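PDB 2POZ: putative dehydratase from Mesorhizobium loti, which is of unknown function but belongs to the mandelate racemase/muconate lactonizing enzyme family and is probably a lyase, perhaps a dehydratase. Local coordinates for residues L149-L161 with A196-G209. Sequence-based numbering, arbitrary orientation.
Sequences LKEGYGALKFYPL and AGPEIELMVDLSGG
Strands 155-158 and 201-205 run parallel, 4.7 Å apart at closest approach and 16° from exact alignment, joined by five backbone hydrogen bonds from Glu201 N to Gly154 O through Asp205 N to Phe158 O. On the face that carries Ala155, Lys157, Glu201 and Met203, the Lys157 chain crosses the side chain of Met203, a selenomethionine, at about a right angle. Lys157 CG lies 3.7 Å from Met203 CB. With CG anti to the backbone N (chi1 -173°), the Lys157 chain goes on past Asp205 CB, and its NZ forms salt bridges with Glu231 and Glu332 and a hydrogen bond with Tyr127 OH. Met203 bends at chi2 (70°), which brings its CE to 4.0 Å from Ala155 CB. On the other face, Phe158 sets its CZ 4.2 Å from Val204 CG2, and Leu202 CB lies at the ring edge. At the C-terminal ends of the strands, one edge of the Tyr159 ring meets two carbonyls, with CD1 3.1 Å from Asp205 O and CE1 near Leu206 O. Tyr159 OH is hydrogen-bonded to Val172 N, and a water bridges it to Ser207 O. Asp205 OD1 accepts from Ser207 N in an Asx turn. At the other end, Leu149 CD2 touches Ile200 CD1 at 3.7 Å. The pair is joined by a right-handed beta-alpha-beta crossover, as expected in the TIM-like barrel of this family. Helix 179-196 lies within that connection and packs on Phe158, Pro160 and Leu202. Strand 227-231 continues the parallel sheet beside 201-205, while strand 123-128 flanks 155-158.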
loop_
_atom_site.group_PDB
_atom_site.type_symbol
_atom_site.label_atom_id
_atom_site.label_comp_id
_atom_site.label_asym_id
_atom_site.label_seq_id
_atom_site.Cartn_x
_atom_site.Cartn_y
_atom_site.Cartn_z
ATOM N N LEU A 149 -37.658 26.931 -9.563
ATOM C CA LEU A 149 -37.462 27.960 -8.553
ATOM C C LEU A 149 -38.785 28.614 -8.135
ATOM O O LEU A 149 -38.941 29.013 -6.983
ATOM C CB LEU A 149 -36.472 29.015 -9.052
ATOM C CG LEU A 149 -35.055 28.476 -9.296
ATOM C CD1 LEU A 149 -34.156 29.613 -9.746
ATOM C CD2 LEU A 149 -34.502 27.827 -8.024
ATOM N N LYS A 150 -39.732 28.718 -9.064
ATOM C CA LYS A 150 -41.031 29.302 -8.743
ATOM C C LYS A 150 -41.780 28.338 -7.830
ATOM O O LYS A 150 -42.628 28.746 -7.036
ATOM C CB LYS A 150 -41.857 29.542 -10.012
ATOM C CG LYS A 150 -41.361 30.677 -10.902
ATOM C CD LYS A 150 -41.754 32.052 -10.368
ATOM C CE LYS A 150 -41.388 33.157 -11.370
ATOM N NZ LYS A 150 -41.831 34.520 -10.943
ATOM N N GLU A 151 -41.466 27.052 -7.956
ATOM C CA GLU A 151 -42.093 26.033 -7.129
ATOM C C GLU A 151 -41.499 26.001 -5.718
ATOM O O GLU A 151 -41.989 25.277 -4.853
ATOM C CB GLU A 151 -41.947 24.657 -7.779
ATOM C CG GLU A 151 -42.855 24.427 -8.976
ATOM C CD GLU A 151 -42.671 23.045 -9.575
ATOM O OE1 GLU A 151 -41.656 22.813 -10.271
ATOM O OE2 GLU A 151 -43.538 22.180 -9.339
ATOM N N GLY A 152 -40.431 26.761 -5.495
ATOM C CA GLY A 152 -39.839 26.805 -4.166
ATOM C C GLY A 152 -38.602 25.969 -3.875
ATOM O O GLY A 152 -38.167 25.899 -2.720
ATOM N N TYR A 153 -38.030 25.334 -4.893
ATOM C CA TYR A 153 -36.831 24.521 -4.692
ATOM C C TYR A 153 -35.644 25.414 -4.354
ATOM O O TYR A 153 -35.461 26.474 -4.960
ATOM C CB TYR A 153 -36.528 23.699 -5.955
ATOM C CG TYR A 153 -37.508 22.574 -6.173
ATOM C CD1 TYR A 153 -37.372 21.367 -5.488
ATOM C CD2 TYR A 153 -38.617 22.740 -7.004
ATOM C CE1 TYR A 153 -38.316 20.359 -5.613
ATOM C CE2 TYR A 153 -39.574 21.732 -7.138
ATOM C CZ TYR A 153 -39.415 20.550 -6.435
ATOM O OH TYR A 153 -40.377 19.577 -6.514
ATOM N N GLY A 154 -34.841 24.988 -3.383
ATOM C CA GLY A 154 -33.671 25.757 -2.998
ATOM C C GLY A 154 -32.418 25.083 -3.521
ATOM O O GLY A 154 -31.297 25.494 -3.224
ATOM N N ALA A 155 -32.613 24.034 -4.313
ATOM C CA ALA A 155 -31.500 23.286 -4.872
ATOM C C ALA A 155 -31.901 22.644 -6.196
ATOM O O ALA A 155 -33.018 22.142 -6.353
ATOM C CB ALA A 155 -31.045 22.223 -3.876
ATOM N N LEU A 156 -30.976 22.661 -7.146
ATOM C CA LEU A 156 -31.225 22.114 -8.472
ATOM C C LEU A 156 -30.074 21.239 -8.957
ATOM O O LEU A 156 -28.904 21.579 -8.763
ATOM C CB LEU A 156 -31.404 23.258 -9.481
ATOM C CG LEU A 156 -32.421 24.367 -9.207
ATOM C CD1 LEU A 156 -32.191 25.500 -10.204
ATOM C CD2 LEU A 156 -33.843 23.829 -9.315
ATOM N N LYS A 157 -30.405 20.115 -9.584
ATOM C CA LYS A 157 -29.380 19.243 -10.150
ATOM C C LYS A 157 -29.579 19.205 -11.657
ATOM O O LYS A 157 -30.715 19.201 -12.137
ATOM C CB LYS A 157 -29.466 17.808 -9.606
ATOM C CG LYS A 157 -28.282 16.954 -10.090
ATOM C CD LYS A 157 -28.190 15.585 -9.413
ATOM C CE LYS A 157 -29.014 14.532 -10.129
ATOM N NZ LYS A 157 -28.944 13.222 -9.399
ATOM N N PHE A 158 -28.481 19.175 -12.408
ATOM C CA PHE A 158 -28.584 19.119 -13.860
ATOM C C PHE A 158 -27.352 18.509 -14.517
ATOM O O PHE A 158 -26.260 18.511 -13.953
ATOM C CB PHE A 158 -28.860 20.522 -14.431
ATOM C CG PHE A 158 -27.793 21.534 -14.118
ATOM C CD1 PHE A 158 -26.934 21.987 -15.112
ATOM C CD2 PHE A 158 -27.654 22.046 -12.828
ATOM C CE1 PHE A 158 -25.947 22.938 -14.833
ATOM C CE2 PHE A 158 -26.671 22.994 -12.538
ATOM C CZ PHE A 158 -25.816 23.443 -13.545
ATOM N N TYR A 159 -27.562 17.973 -15.715
ATOM C CA TYR A 159 -26.522 17.338 -16.522
ATOM C C TYR A 159 -26.164 18.367 -17.595
ATOM O O TYR A 159 -26.971 18.657 -18.474
ATOM C CB TYR A 159 -27.102 16.063 -17.151
ATOM C CG TYR A 159 -26.182 15.322 -18.093
ATOM C CD1 TYR A 159 -25.034 14.675 -17.623
ATOM C CD2 TYR A 159 -26.471 15.247 -19.458
ATOM C CE1 TYR A 159 -24.197 13.966 -18.488
ATOM C CE2 TYR A 159 -25.644 14.540 -20.334
ATOM C CZ TYR A 159 -24.510 13.900 -19.839
ATOM O OH TYR A 159 -23.716 13.179 -20.696
ATOM N N PRO A 160 -24.949 18.934 -17.537
ATOM C CA PRO A 160 -24.537 19.942 -18.519
ATOM C C PRO A 160 -23.775 19.447 -19.739
ATOM O O PRO A 160 -23.339 20.255 -20.564
ATOM C CB PRO A 160 -23.676 20.869 -17.682
ATOM C CG PRO A 160 -22.888 19.872 -16.860
ATOM C CD PRO A 160 -23.968 18.854 -16.435
ATOM N N LEU A 161 -23.621 18.134 -19.873
ATOM C CA LEU A 161 -22.853 17.586 -20.985
ATOM C C LEU A 161 -23.651 17.037 -22.173
ATOM O O LEU A 161 -23.072 16.422 -23.067
ATOM C CB LEU A 161 -21.905 16.494 -20.450
ATOM C CG LEU A 161 -21.049 16.834 -19.219
ATOM C CD1 LEU A 161 -20.179 15.627 -18.824
ATOM C CD2 LEU A 161 -20.168 18.059 -19.521
ATOM N N ALA A 196 -30.027 31.494 -11.369
ATOM C CA ALA A 196 -30.551 31.067 -10.080
ATOM C C ALA A 196 -30.189 32.024 -8.954
ATOM O O ALA A 196 -30.943 32.175 -7.997
ATOM C CB ALA A 196 -30.049 29.665 -9.749
ATOM N N GLY A 197 -29.041 32.678 -9.073
ATOM C CA GLY A 197 -28.609 33.579 -8.023
ATOM C C GLY A 197 -27.646 32.830 -7.116
ATOM O O GLY A 197 -27.531 31.610 -7.220
ATOM N N PRO A 198 -26.953 33.525 -6.203
ATOM C CA PRO A 198 -25.989 32.901 -5.284
ATOM C C PRO A 198 -26.551 32.026 -4.161
ATOM O O PRO A 198 -25.818 31.238 -3.562
ATOM C CB PRO A 198 -25.229 34.102 -4.731
ATOM C CG PRO A 198 -26.321 35.139 -4.631
ATOM C CD PRO A 198 -27.044 34.979 -5.962
ATOM N N GLU A 199 -27.843 32.146 -3.885
ATOM C CA GLU A 199 -28.445 31.389 -2.798
ATOM C C GLU A 199 -28.925 29.978 -3.127
ATOM O O GLU A 199 -29.201 29.191 -2.224
ATOM C CB GLU A 199 -29.596 32.198 -2.202
ATOM C CG GLU A 199 -29.172 33.589 -1.766
ATOM C CD GLU A 199 -30.280 34.346 -1.063
ATOM O OE1 GLU A 199 -30.803 33.829 -0.050
ATOM O OE2 GLU A 199 -30.623 35.462 -1.517
ATOM N N ILE A 200 -29.014 29.646 -4.408
ATOM C CA ILE A 200 -29.473 28.321 -4.797
ATOM C C ILE A 200 -28.329 27.309 -4.843
ATOM O O ILE A 200 -27.259 27.588 -5.387
ATOM C CB ILE A 200 -30.173 28.366 -6.178
ATOM C CG1 ILE A 200 -31.405 29.274 -6.106
ATOM C CG2 ILE A 200 -30.559 26.957 -6.621
ATOM C CD1 ILE A 200 -32.484 28.804 -5.132
ATOM N N GLU A 201 -28.553 26.140 -4.254
ATOM C CA GLU A 201 -27.540 25.095 -4.254
ATOM C C GLU A 201 -27.612 24.397 -5.606
ATOM O O GLU A 201 -28.689 24.037 -6.073
ATOM C CB GLU A 201 -27.804 24.084 -3.133
ATOM C CG GLU A 201 -27.981 24.721 -1.766
ATOM C CD GLU A 201 -28.147 23.702 -0.652
ATOM O OE1 GLU A 201 -28.936 22.743 -0.821
ATOM O OE2 GLU A 201 -27.498 23.870 0.403
ATOM N N LEU A 202 -26.464 24.214 -6.240
ATOM C CA LEU A 202 -26.430 23.565 -7.537
ATOM C C LEU A 202 -25.642 22.259 -7.500
ATOM O O LEU A 202 -24.531 22.204 -6.977
ATOM C CB LEU A 202 -25.812 24.502 -8.576
ATOM C CG LEU A 202 -26.533 25.838 -8.781
ATOM C CD1 LEU A 202 -25.799 26.648 -9.840
ATOM C CD2 LEU A 202 -27.975 25.591 -9.195
HETATM N N MSE A 203 -26.232 21.209 -8.050
HETATM C CA MSE A 203 -25.563 19.920 -8.117
HETATM C C MSE A 203 -25.315 19.641 -9.595
HETATM O O MSE A 203 -26.212 19.784 -10.424
HETATM C CB MSE A 203 -26.431 18.807 -7.518
HETATM C CG MSE A 203 -26.607 18.862 -6.004
HETATM SE SE MSE A 203 -27.710 20.346 -5.370
HETATM C CE MSE A 203 -27.962 19.755 -3.530
ATOM N N VAL A 204 -24.091 19.263 -9.926
ATOM C CA VAL A 204 -23.747 18.969 -11.305
ATOM C C VAL A 204 -23.545 17.466 -11.496
ATOM O O VAL A 204 -22.632 16.866 -10.919
ATOM C CB VAL A 204 -22.461 19.725 -11.724
ATOM C CG1 VAL A 204 -21.969 19.225 -13.069
ATOM C CG2 VAL A 204 -22.750 21.219 -11.806
ATOM N N ASP A 205 -24.416 16.861 -12.296
ATOM C CA ASP A 205 -24.332 15.436 -12.598
ATOM C C ASP A 205 -23.596 15.273 -13.928
ATOM O O ASP A 205 -24.028 15.812 -14.952
ATOM C CB ASP A 205 -25.743 14.835 -12.681
ATOM C CG ASP A 205 -25.745 13.383 -13.166
ATOM O OD1 ASP A 205 -24.709 12.692 -13.053
ATOM O OD2 ASP A 205 -26.799 12.934 -13.655
ATOM N N LEU A 206 -22.471 14.558 -13.902
ATOM C CA LEU A 206 -21.691 14.332 -15.113
ATOM C C LEU A 206 -22.054 12.992 -15.754
ATOM O O LEU A 206 -21.665 12.705 -16.886
ATOM C CB LEU A 206 -20.189 14.394 -14.804
ATOM C CG LEU A 206 -19.703 15.730 -14.225
ATOM C CD1 LEU A 206 -18.175 15.734 -14.136
ATOM C CD2 LEU A 206 -20.184 16.886 -15.101
ATOM N N SER A 207 -22.804 12.180 -15.017
ATOM C CA SER A 207 -23.264 10.877 -15.495
ATOM C C SER A 207 -22.170 10.093 -16.215
ATOM O O SER A 207 -22.403 9.549 -17.289
ATOM C CB SER A 207 -24.467 11.072 -16.435
ATOM O OG SER A 207 -25.213 9.877 -16.603
ATOM N N GLY A 208 -20.979 10.035 -15.622
ATOM C CA GLY A 208 -19.884 9.305 -16.237
ATOM C C GLY A 208 -18.723 10.189 -16.663
ATOM O O GLY A 208 -17.568 9.748 -16.671
ATOM N N GLY A 209 -19.036 11.431 -17.030
ATOM C CA GLY A 209 -18.015 12.379 -17.443
ATOM C C GLY A 209 -17.256 12.054 -18.718
ATOM O O GLY A 209 -17.754 11.380 -19.618
HETATM O O HOH W 1 -21.928 11.392 -19.497
#